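Local coordinates for CocE/NonD family hydrolase (PDB 3III), which probably hydrolyses ester or amide bonds as a serine hydrolase of the CocE/NonD family, with an alpha/beta-hydrolase core and a beta-rich C-terminal domain, at residues Phe244-Phe247 and Trp248-Arg251. Numbering follows the deposited sequence.
Sequences FDDF and WKQR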
ATOM      1  N   PHE A 244      -2.256 -12.302  16.020  1.00  9.06           N
ATOM      2  CA  PHE A 244      -1.969 -10.883  16.243  1.00  9.05           C
ATOM      3  C   PHE A 244      -1.670 -10.750  17.732  1.00 10.00           C
ATOM      4  O   PHE A 244      -2.525 -10.412  18.506  1.00 10.73           O
ATOM      5  CB  PHE A 244      -3.169 -10.020  15.813  1.00 10.29           C
ATOM      6  CG  PHE A 244      -2.933  -8.526  15.926  1.00  8.24           C
ATOM      7  CD1 PHE A 244      -1.939  -7.910  15.195  1.00 11.47           C
ATOM      8  CD2 PHE A 244      -3.740  -7.733  16.747  1.00 12.19           C
ATOM      9  CE1 PHE A 244      -1.730  -6.547  15.283  1.00 10.71           C
ATOM     10  CE2 PHE A 244      -3.554  -6.348  16.825  1.00 13.29           C
ATOM     11  CZ  PHE A 244      -2.519  -5.768  16.102  1.00 11.75           C
ATOM     12  N   ASP A 245      -0.426 -11.031  18.115  1.00 11.22           N
ATOM     13  CA  ASP A 245      -0.031 -11.121  19.525  1.00  9.87           C
ATOM     14  C   ASP A 245       0.808  -9.882  19.911  1.00 10.90           C
ATOM     15  O   ASP A 245       0.817  -8.902  19.179  1.00  8.89           O
ATOM     16  CB  ASP A 245       0.733 -12.446  19.736  1.00 11.13           C
ATOM     17  CG  ASP A 245       1.969 -12.590  18.827  1.00  9.75           C
ATOM     18  OD1 ASP A 245       2.336 -11.627  18.118  1.00 10.12           O
ATOM     19  OD2 ASP A 245       2.585 -13.694  18.809  1.00 10.39           O
ATOM     20  N   ASP A 246       1.501  -9.890  21.050  1.00  9.82           N
ATOM     21  CA  ASP A 246       2.250  -8.699  21.444  1.00 12.32           C
ATOM     22  C   ASP A 246       3.319  -8.318  20.410  1.00 10.80           C
ATOM     23  O   ASP A 246       3.602  -7.135  20.195  1.00 11.21           O
ATOM     24  CB  ASP A 246       2.968  -8.920  22.800  1.00 12.71           C
ATOM     25  CG  ASP A 246       1.995  -9.020  23.976  1.00 19.59           C
ATOM     26  OD1 ASP A 246       0.793  -8.723  23.770  1.00 24.92           O
ATOM     27  OD2 ASP A 246       2.433  -9.378  25.116  1.00 24.48           O
ATOM     28  N   PHE A 247       3.974  -9.320  19.828  1.00  9.58           N
ATOM     29  CA  PHE A 247       4.934  -9.071  18.738  1.00  8.55           C
ATOM     30  C   PHE A 247       4.352  -8.228  17.597  1.00  9.13           C
ATOM     31  O   PHE A 247       4.910  -7.157  17.243  1.00 10.16           O
ATOM     32  CB  PHE A 247       5.478 -10.396  18.179  1.00  8.75           C
ATOM     33  CG  PHE A 247       6.431 -10.192  17.040  1.00  6.97           C
ATOM     34  CD1 PHE A 247       7.777  -9.940  17.294  1.00  9.94           C
ATOM     35  CD2 PHE A 247       5.978 -10.184  15.727  1.00  7.06           C
ATOM     36  CE1 PHE A 247       8.652  -9.718  16.261  1.00 10.72           C
ATOM     37  CE2 PHE A 247       6.846  -9.954  14.688  1.00  9.21           C
ATOM     38  CZ  PHE A 247       8.194  -9.721  14.956  1.00 11.65           C
ATOM     39  N   TRP A 248       3.255  -8.697  17.019  1.00  8.18           N
ATOM     40  CA  TRP A 248       2.645  -8.008  15.889  1.00  8.77           C
ATOM     41  C   TRP A 248       1.946  -6.710  16.267  1.00  9.70           C
ATOM     42  O   TRP A 248       1.869  -5.818  15.428  1.00  8.95           O
ATOM     43  CB  TRP A 248       1.673  -8.912  15.117  1.00  8.31           C
ATOM     44  CG  TRP A 248       2.364  -9.993  14.300  1.00  5.83           C
ATOM     45  CD1 TRP A 248       2.235 -11.349  14.449  1.00  7.31           C
ATOM     46  CD2 TRP A 248       3.333  -9.808  13.275  1.00  5.19           C
ATOM     47  NE1 TRP A 248       2.991 -11.999  13.502  1.00  2.96           N
ATOM     48  CE2 TRP A 248       3.683 -11.074  12.787  1.00  3.99           C
ATOM     49  CE3 TRP A 248       3.888  -8.681  12.657  1.00  6.58           C
ATOM     50  CZ2 TRP A 248       4.613 -11.250  11.727  1.00  5.89           C
ATOM     51  CZ3 TRP A 248       4.807  -8.863  11.631  1.00  7.37           C
ATOM     52  CH2 TRP A 248       5.185 -10.138  11.211  1.00  2.62           C
ATOM     53  N   LYS A 249       1.421  -6.601  17.503  1.00  9.81           N
ATOM     54  CA  LYS A 249       0.831  -5.336  17.946  1.00 10.67           C
ATOM     55  C   LYS A 249       1.847  -4.198  17.917  1.00 10.23           C
ATOM     56  O   LYS A 249       1.494  -3.065  17.654  1.00  9.44           O
ATOM     57  CB  LYS A 249       0.196  -5.467  19.351  1.00 12.32           C
ATOM     58  CG  LYS A 249      -1.093  -6.315  19.361  1.00 14.67           C
ATOM     59  CD  LYS A 249      -1.591  -6.715  20.763  1.00 17.48           C
ATOM     60  CE  LYS A 249      -2.849  -7.562  20.645  1.00 16.61           C
ATOM     61  NZ  LYS A 249      -3.386  -7.883  21.972  1.00 18.44           N
ATOM     62  N   GLN A 250       3.115  -4.500  18.173  1.00 10.45           N
ATOM     63  CA  GLN A 250       4.187  -3.502  18.060  1.00 11.84           C
ATOM     64  C   GLN A 250       4.522  -3.135  16.616  1.00 12.51           C
ATOM     65  O   GLN A 250       5.329  -2.194  16.392  1.00 13.89           O
ATOM     66  CB  GLN A 250       5.450  -4.012  18.727  1.00 11.26           C
ATOM     67  CG  GLN A 250       5.288  -4.176  20.210  1.00 14.30           C
ATOM     68  CD  GLN A 250       6.518  -4.740  20.826  1.00 18.45           C
ATOM     69  OE1 GLN A 250       7.568  -4.105  20.815  1.00 22.26           O
ATOM     70  NE2 GLN A 250       6.416  -5.941  21.391  1.00 22.02           N
ATOM     71  N   ARG A 251       3.901  -3.824  15.641  1.00 11.62           N
ATOM     72  CA  ARG A 251       4.088  -3.513  14.209  1.00 10.96           C
ATOM     73  C   ARG A 251       2.816  -2.995  13.513  1.00 10.31           C
ATOM     74  O   ARG A 251       2.708  -2.993  12.265  1.00 10.00           O
ATOM     75  CB  ARG A 251       4.672  -4.692  13.426  1.00  9.39           C
ATOM     76  CG  ARG A 251       5.901  -5.379  14.061  1.00 11.38           C
ATOM     77  CD  ARG A 251       7.076  -4.439  14.178  1.00  8.06           C
ATOM     78  NE  ARG A 251       8.101  -4.629  13.146  1.00 12.23           N
ATOM     79  CZ  ARG A 251       9.079  -5.537  13.207  1.00 13.07           C
ATOM     80  NH1 ARG A 251       9.131  -6.410  14.236  1.00 12.23           N
ATOM     81  NH2 ARG A 251       9.981  -5.616  12.240  1.00  9.91           N
TER
HETATM   82  O   HOH W   1       7.634  -6.565  16.973  1.00  7.92           O
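Asp245 and Trp248 meet at the start of the short helix that begins at Asp246, where Asp245 is the N-cap. Its CG sits between the backbone N and the carbonyl carbon (chi1 57°), which swings OD1 back to accept from Trp248 N at 3.3 Å; the bond is long but nearly straight, 168°. The second carboxylate oxygen, OD2, bonds to His241 ND1, so a short aspartate serves both the helix end and the preceding loop. The first helical bond runs from Lys249 N to Asp245 O, 2.9 Å.

Further along, Asp246 O takes Gln250 NE2 at 3.3 Å from above the carbonyl plane; the extended glutamine thus brings a second donor to a carbonyl that Gln250 N reaches only weakly. Phe247 O, also a weak acceptor from Gln250 N, gains a water at 2.8 Å that in turn accepts from Arg251 NH1, while Arg251 NH2 pairs with Glu232 and reaches Pro137 O. Trp248 O accepts from Arg251 N at 2.9 Å.

Phe247 turns its edge onto the face of Trp248 in a T-shaped stack, its centroid 4.9 Å from that of the indole six-membered ring and the planes at 83°; the indole NE1 is satisfied by His241 O. Apolar Lys249 CG lies over a face of Phe244, 3.8 Å from the ring centroid in a CH-pi contact, and the extended chain carries the ammonium onward; Arg200 is a cation-pi partner of the same ring.

Capping, side-chain amide and water together satisfy polar groups of this turn or supplement their weak pairing, while His241 and Glu232 tie it to the region around helix 234-240.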